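Local coordinates for protein alcohol oxidase (Myceliophthora thermophila, PDB 6F74) that binds FAD and, as a VAO-type flavoprotein oxidase, probably oxidises an alcohol-type substrate at the expense of molecular oxygen, at residues V311-A317 and T406-Y412; V349-W355 and N468-V473. All blocks are in the same frame, centred on the assembly; numbering follows the deposited sequence.

Contact 1: V311-A317 and T406-Y412; sequences VTAHRLA and TSTFAEY
Arg315 O takes two hydrogen bonds, from the amide of Thr408, whose N lies 3.0 Å from Arg315 O, and from a water, and a weaker CA-H...O contact from Ser407. It belongs to an antiparallel beta pair at one margin of a seven-stranded sheet, in which 406-412 lies on an outermost strand. Eight backbone hydrogen bonds join the two strands, the shortest running from Tyr412 N to Val311 O at 2.7 Å. On the face that carries Thr312 and Leu316, His314 and Phe409 stand opposite each other and form an offset stack, their ring centroids 4.7 Å apart and their planes inclined by 29°. His314 CD2 sits over one face of the phenyl ring, near its rim, 3.4 Å from Phe409 CZ. With CG anti to the backbone N (chi1 178°), the imidazole edge reaches Ser407, whose OG lies in the ring plane 2.9 Å from His314 NE2, in a hydrogen bond in which either could be the donor. A leucine in place of Phe409 would probably cost the imidazole its stacked partner and leave it held across this pair mainly by Ser407. On the other face, Arg315 NE forms a salt bridge with OE1 of Glu422 in helix 415-422, and OE2 of that carboxylate is hydrogen-bonded to Tyr412 OH. Where Thr406 pairs with Ala317, Thr406 OG1 binds two waters and lies 3.4 Å from Ala317 CB.

Contact 2: V349-W355 and N468-V473; sequences VAGYGFW and NVVLLV
Trp355 lays its indole against Asn468, and the closest touch is between Trp355 CE2 and Asn468 CB, 3.3 Å apart. Trp355 CG stands between the backbone N and the carbonyl carbon (chi1 65°), which sets the indole against Asn468. The CB forms a CH-pi contact over the five-membered ring, while the amide continues across the six-membered ring with its plane only 11° from that of the indole. Beside them the backbone runs as an antiparallel beta pair, with hydrogen-bonded partners Gly351 and Leu472, Gly353 and Val470, Trp355 and Asn468. A water donates to both Trp355 O and Asn468 O, tying the two carbonyls together at this end. At the other end Tyr352 presses CE2 against Val473 CG1, 3.6 Å away, the two side chains crossing at about a right angle. Phe354 and Val469 lie side by side on the same face as Tyr352, with Phe354 CD2 and Val469 CG2 4.1 Å apart.

Further contacts position these groups. Asn468 OD1 is hydrogen-bonded to Ser502 OG and ND2 to Val458 O, which should keep the amide from turning off the indole. Val473 follows an inverse gamma turn centred on Leu472, whose N still reaches Gly351 O at 2.7 Å. Gly351 has a backbone conformation (phi 139°) in which any side chain would collide with the Ala350 carbonyl oxygen. Tyr352 OH is hydrogen-bonded to ND1 of His246, an FAD-binding residue, and the side chain of Tyr352 lies about 5 Å from the bound FAD at nearest atoms, so this end of the pair borders the FAD site. Helix 328-346 packs on Trp355 and Val470, while strands 370-378 and 498-503 continue the sheet beyond 349-355 and 468-473 respectively.

In the fold
Both contacts belong to one seven-stranded antiparallel sheet, consistent with the substrate-domain sheet of VAO-type flavoproteins. Across it the order runs 403-412, 311-320, 370-378, 349-356, 467-472, 498-503, 435-440, so strand 370-378 separates the two pairs; their centres are about 14 Å apart and their nearest atoms about 6 Å, without touching. Along the chain the segments alternate: 311-317, 349-355, 406-412, 468-473, each pair joining strands distant in sequence. Contact 1 lies at the sheet margin, its centre about 26 Å from the centre of the chain and away from the annotated sites. Contact 2 is buried, its centre about 15 Å from that of the chain, and links the sheet to the FAD site.

Contact 1: V311-A317 and T406-Y412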
loop_
_atom_site.group_PDB
_atom_site.type_symbol
_atom_site.label_atom_id
_atom_site.label_comp_id
_atom_site.label_asym_id
_atom_site.label_seq_id
_atom_site.Cartn_x
_atom_site.Cartn_y
_atom_site.Cartn_z
ATOM N N VAL A 311 14.091 -14.257 17.126
ATOM C CA VAL A 311 13.889 -14.100 15.680
ATOM C C VAL A 311 15.278 -14.145 15.091
ATOM O O VAL A 311 16.210 -13.530 15.632
ATOM C CB VAL A 311 13.265 -12.751 15.288
ATOM C CG1 VAL A 311 13.060 -12.662 13.770
ATOM C CG2 VAL A 311 11.927 -12.544 15.980
ATOM N N THR A 312 15.428 -14.869 13.998
ATOM C CA THR A 312 16.689 -14.841 13.260
ATOM C C THR A 312 16.430 -14.342 11.855
ATOM O O THR A 312 15.527 -14.817 11.191
ATOM C CB THR A 312 17.356 -16.225 13.222
ATOM O OG1 THR A 312 17.530 -16.690 14.559
ATOM C CG2 THR A 312 18.736 -16.148 12.580
ATOM N N ALA A 313 17.257 -13.402 11.417
ATOM C CA ALA A 313 17.204 -12.870 10.071
ATOM C C ALA A 313 18.292 -13.493 9.212
ATOM O O ALA A 313 19.381 -13.768 9.697
ATOM C CB ALA A 313 17.379 -11.356 10.116
ATOM N N HIS A 314 17.978 -13.687 7.937
ATOM C CA HIS A 314 18.892 -14.237 6.954
ATOM C C HIS A 314 19.137 -13.209 5.873
ATOM O O HIS A 314 18.214 -12.835 5.181
ATOM C CB HIS A 314 18.271 -15.476 6.302
ATOM C CG HIS A 314 19.124 -16.099 5.243
ATOM N ND1 HIS A 314 18.647 -16.408 3.993
ATOM C CD2 HIS A 314 20.417 -16.508 5.264
ATOM C CE1 HIS A 314 19.616 -16.965 3.283
ATOM N NE2 HIS A 314 20.702 -17.032 4.031
ATOM N N ARG A 315 20.371 -12.751 5.741
ATOM C CA ARG A 315 20.727 -11.820 4.678
ATOM C C ARG A 315 21.426 -12.564 3.546
ATOM O O ARG A 315 22.475 -13.155 3.751
ATOM C CB ARG A 315 21.572 -10.675 5.237
ATOM C CG ARG A 315 20.768 -9.731 6.160
ATOM C CD ARG A 315 19.904 -8.726 5.371
ATOM N NE ARG A 315 19.365 -7.664 6.259
ATOM C CZ ARG A 315 19.843 -6.405 6.353
ATOM N NH1 ARG A 315 20.881 -5.956 5.613
ATOM N NH2 ARG A 315 19.256 -5.525 7.173
ATOM N N LEU A 316 20.844 -12.534 2.359
ATOM C CA LEU A 316 21.407 -13.251 1.210
ATOM C C LEU A 316 21.705 -12.261 0.117
ATOM O O LEU A 316 20.896 -11.404 -0.139
ATOM C CB LEU A 316 20.420 -14.296 0.658
ATOM C CG LEU A 316 20.850 -15.105 -0.595
ATOM C CD1 LEU A 316 21.974 -16.084 -0.269
ATOM C CD2 LEU A 316 19.662 -15.858 -1.163
ATOM N N ALA A 317 22.832 -12.414 -0.552
ATOM C CA ALA A 317 23.162 -11.585 -1.686
ATOM C C ALA A 317 23.850 -12.418 -2.751
ATOM O O ALA A 317 24.703 -13.258 -2.448
ATOM C CB ALA A 317 24.046 -10.425 -1.267
ATOM N N THR A 406 26.662 -14.620 -0.824
ATOM C CA THR A 406 26.970 -14.372 0.564
ATOM C C THR A 406 25.712 -14.573 1.361
ATOM O O THR A 406 24.606 -14.277 0.899
ATOM C CB THR A 406 27.514 -12.954 0.829
ATOM O OG1 THR A 406 26.647 -11.985 0.252
ATOM C CG2 THR A 406 28.889 -12.798 0.239
ATOM N N SER A 407 25.895 -15.060 2.575
ATOM C CA SER A 407 24.795 -15.559 3.366
ATOM C C SER A 407 25.155 -15.379 4.806
ATOM O O SER A 407 26.126 -15.975 5.252
ATOM C CB SER A 407 24.591 -17.055 3.062
ATOM O OG SER A 407 23.511 -17.556 3.790
ATOM N N THR A 408 24.405 -14.565 5.535
ATOM C CA THR A 408 24.663 -14.362 6.953
ATOM C C THR A 408 23.381 -14.380 7.756
ATOM O O THR A 408 22.298 -14.153 7.222
ATOM C CB THR A 408 25.391 -13.033 7.194
ATOM O OG1 THR A 408 24.550 -11.932 6.800
ATOM C CG2 THR A 408 26.689 -12.986 6.419
ATOM N N PHE A 409 23.522 -14.632 9.052
ATOM C CA PHE A 409 22.397 -14.705 9.972
ATOM C C PHE A 409 22.633 -13.770 11.134
ATOM O O PHE A 409 23.763 -13.612 11.571
ATOM C CB PHE A 409 22.222 -16.114 10.503
ATOM C CG PHE A 409 21.925 -17.125 9.427
ATOM C CD1 PHE A 409 22.954 -17.723 8.720
ATOM C CD2 PHE A 409 20.627 -17.466 9.121
ATOM C CE1 PHE A 409 22.688 -18.640 7.726
ATOM C CE2 PHE A 409 20.345 -18.390 8.134
ATOM C CZ PHE A 409 21.377 -18.981 7.429
ATOM N N ALA A 410 21.563 -13.135 11.597
ATOM C CA ALA A 410 21.592 -12.295 12.787
ATOM C C ALA A 410 20.456 -12.715 13.702
ATOM O O ALA A 410 19.316 -12.812 13.256
ATOM C CB ALA A 410 21.447 -10.839 12.400
ATOM N N GLU A 411 20.776 -12.975 14.974
ATOM C CA GLU A 411 19.774 -13.419 15.967
ATOM C C GLU A 411 19.353 -12.234 16.821
ATOM O O GLU A 411 20.194 -11.403 17.165
ATOM C CB GLU A 411 20.304 -14.551 16.838
ATOM C CG GLU A 411 19.184 -15.335 17.536
ATOM C CD GLU A 411 19.646 -16.648 18.151
ATOM O OE1 GLU A 411 20.210 -17.461 17.402
ATOM O OE2 GLU A 411 19.432 -16.889 19.389
ATOM N N TYR A 412 18.052 -12.125 17.107
ATOM C CA TYR A 412 17.507 -11.108 18.026
ATOM C C TYR A 412 16.743 -11.811 19.123
ATOM O O TYR A 412 16.265 -12.936 18.904
ATOM C CB TYR A 412 16.578 -10.135 17.284
ATOM C CG TYR A 412 17.288 -9.418 16.160
ATOM C CD1 TYR A 412 18.025 -8.256 16.390
ATOM C CD2 TYR A 412 17.272 -9.930 14.874
ATOM C CE1 TYR A 412 18.691 -7.624 15.361
ATOM C CE2 TYR A 412 17.934 -9.302 13.845
ATOM C CZ TYR A 412 18.645 -8.153 14.096
ATOM O OH TYR A 412 19.333 -7.515 13.089
HETATM O O HOH W 1 24.745 -11.713 2.739
HETATM O O HOH W 2 27.251 -11.589 -2.732
#

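Contact 2: V349-W355 and N468-V473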
loop_
_atom_site.group_PDB
_atom_site.type_symbol
_atom_site.label_atom_id
_atom_site.label_comp_id
_atom_site.label_asym_id
_atom_site.label_seq_id
_atom_site.Cartn_x
_atom_site.Cartn_y
_atom_site.Cartn_z
ATOM N N VAL A 349 9.531 -19.164 7.103
ATOM C CA VAL A 349 10.347 -18.080 6.590
ATOM C C VAL A 349 9.444 -17.033 5.909
ATOM O O VAL A 349 8.484 -17.365 5.187
ATOM C CB VAL A 349 11.428 -18.570 5.590
ATOM C CG1 VAL A 349 12.343 -17.429 5.158
ATOM C CG2 VAL A 349 12.288 -19.659 6.210
ATOM N N ALA A 350 9.773 -15.772 6.161
ATOM C CA ALA A 350 9.092 -14.631 5.560
ATOM C C ALA A 350 10.092 -13.507 5.305
ATOM O O ALA A 350 11.213 -13.510 5.842
ATOM C CB ALA A 350 7.960 -14.150 6.456
ATOM N N GLY A 351 9.662 -12.530 4.504
ATOM C CA GLY A 351 10.442 -11.301 4.301
ATOM C C GLY A 351 10.448 -10.817 2.873
ATOM O O GLY A 351 9.535 -11.118 2.095
ATOM N N TYR A 352 11.469 -10.041 2.532
ATOM C CA TYR A 352 11.467 -9.362 1.252
ATOM C C TYR A 352 12.768 -9.516 0.520
ATOM O O TYR A 352 13.849 -9.383 1.115
ATOM C CB TYR A 352 11.144 -7.871 1.432
ATOM C CG TYR A 352 9.866 -7.643 2.200
ATOM C CD1 TYR A 352 9.868 -7.546 3.616
ATOM C CD2 TYR A 352 8.666 -7.525 1.547
ATOM C CE1 TYR A 352 8.699 -7.339 4.315
ATOM C CE2 TYR A 352 7.482 -7.311 2.247
ATOM C CZ TYR A 352 7.512 -7.217 3.629
ATOM O OH TYR A 352 6.358 -6.994 4.316
ATOM N N GLY A 353 12.640 -9.745 -0.787
ATOM C CA GLY A 353 13.773 -9.881 -1.704
ATOM C C GLY A 353 13.658 -8.912 -2.854
ATOM O O GLY A 353 12.544 -8.560 -3.265
ATOM N N PHE A 354 14.822 -8.497 -3.361
ATOM C CA PHE A 354 14.946 -7.398 -4.307
ATOM C C PHE A 354 15.979 -7.795 -5.337
ATOM O O PHE A 354 17.015 -8.304 -4.964
ATOM C CB PHE A 354 15.458 -6.127 -3.593
ATOM C CG PHE A 354 14.540 -5.617 -2.526
ATOM C CD1 PHE A 354 14.583 -6.151 -1.233
ATOM C CD2 PHE A 354 13.622 -4.613 -2.795
ATOM C CE1 PHE A 354 13.723 -5.685 -0.231
ATOM C CE2 PHE A 354 12.769 -4.144 -1.789
ATOM C CZ PHE A 354 12.821 -4.681 -0.503
ATOM N N TRP A 355 15.735 -7.521 -6.607
ATOM C CA TRP A 355 16.698 -7.902 -7.622
ATOM C C TRP A 355 16.576 -7.070 -8.886
ATOM O O TRP A 355 15.515 -6.479 -9.170
ATOM C CB TRP A 355 16.614 -9.411 -7.936
ATOM C CG TRP A 355 15.313 -9.920 -8.580
ATOM C CD1 TRP A 355 14.227 -10.387 -7.941
ATOM C CD2 TRP A 355 15.038 -10.056 -9.988
ATOM N NE1 TRP A 355 13.255 -10.776 -8.846
ATOM C CE2 TRP A 355 13.741 -10.596 -10.112
ATOM C CE3 TRP A 355 15.761 -9.764 -11.150
ATOM C CZ2 TRP A 355 13.140 -10.826 -11.350
ATOM C CZ3 TRP A 355 15.161 -9.999 -12.388
ATOM C CH2 TRP A 355 13.869 -10.525 -12.477
ATOM N N ASN A 468 12.194 -5.383 -9.424
ATOM C CA ASN A 468 11.500 -6.622 -9.139
ATOM C C ASN A 468 11.616 -6.909 -7.643
ATOM O O ASN A 468 12.690 -6.737 -7.048
ATOM C CB ASN A 468 12.079 -7.728 -9.985
ATOM C CG ASN A 468 11.609 -7.631 -11.419
ATOM O OD1 ASN A 468 10.434 -7.929 -11.694
ATOM N ND2 ASN A 468 12.501 -7.188 -12.335
ATOM N N VAL A 469 10.502 -7.289 -7.035
ATOM C CA VAL A 469 10.443 -7.459 -5.595
ATOM C C VAL A 469 9.646 -8.720 -5.303
ATOM O O VAL A 469 8.574 -8.973 -5.933
ATOM C CB VAL A 469 9.771 -6.260 -4.893
ATOM C CG1 VAL A 469 9.763 -6.424 -3.361
ATOM C CG2 VAL A 469 10.442 -4.943 -5.294
ATOM N N VAL A 470 10.177 -9.502 -4.357
ATOM C CA VAL A 470 9.512 -10.669 -3.794
ATOM C C VAL A 470 8.980 -10.352 -2.391
ATOM O O VAL A 470 9.755 -9.947 -1.544
ATOM C CB VAL A 470 10.481 -11.849 -3.684
ATOM C CG1 VAL A 470 9.827 -13.018 -2.979
ATOM C CG2 VAL A 470 10.859 -12.317 -5.072
ATOM N N LEU A 471 7.671 -10.546 -2.167
ATOM C CA LEU A 471 7.042 -10.315 -0.856
ATOM C C LEU A 471 6.687 -11.660 -0.255
ATOM O O LEU A 471 5.624 -12.224 -0.528
ATOM C CB LEU A 471 5.789 -9.458 -1.012
ATOM C CG LEU A 471 5.937 -8.082 -1.660
ATOM C CD1 LEU A 471 6.166 -8.237 -3.139
ATOM C CD2 LEU A 471 4.663 -7.289 -1.403
ATOM N N LEU A 472 7.610 -12.225 0.517
ATOM C CA LEU A 472 7.390 -13.538 1.077
ATOM C C LEU A 472 6.589 -13.309 2.368
ATOM O O LEU A 472 7.125 -13.335 3.475
ATOM C CB LEU A 472 8.711 -14.247 1.308
ATOM C CG LEU A 472 8.625 -15.686 1.804
ATOM C CD1 LEU A 472 7.860 -16.592 0.824
ATOM C CD2 LEU A 472 10.035 -16.196 2.036
ATOM N N VAL A 473 5.302 -13.057 2.188
ATOM C CA VAL A 473 4.463 -12.510 3.268
ATOM C C VAL A 473 3.203 -13.272 3.540
ATOM O O VAL A 473 2.486 -12.901 4.423
ATOM C CB VAL A 473 4.107 -11.024 3.020
ATOM C CG1 VAL A 473 5.371 -10.184 2.921
ATOM C CG2 VAL A 473 3.270 -10.853 1.774
HETATM O O HOH W 3 14.448 -4.574 -7.577
#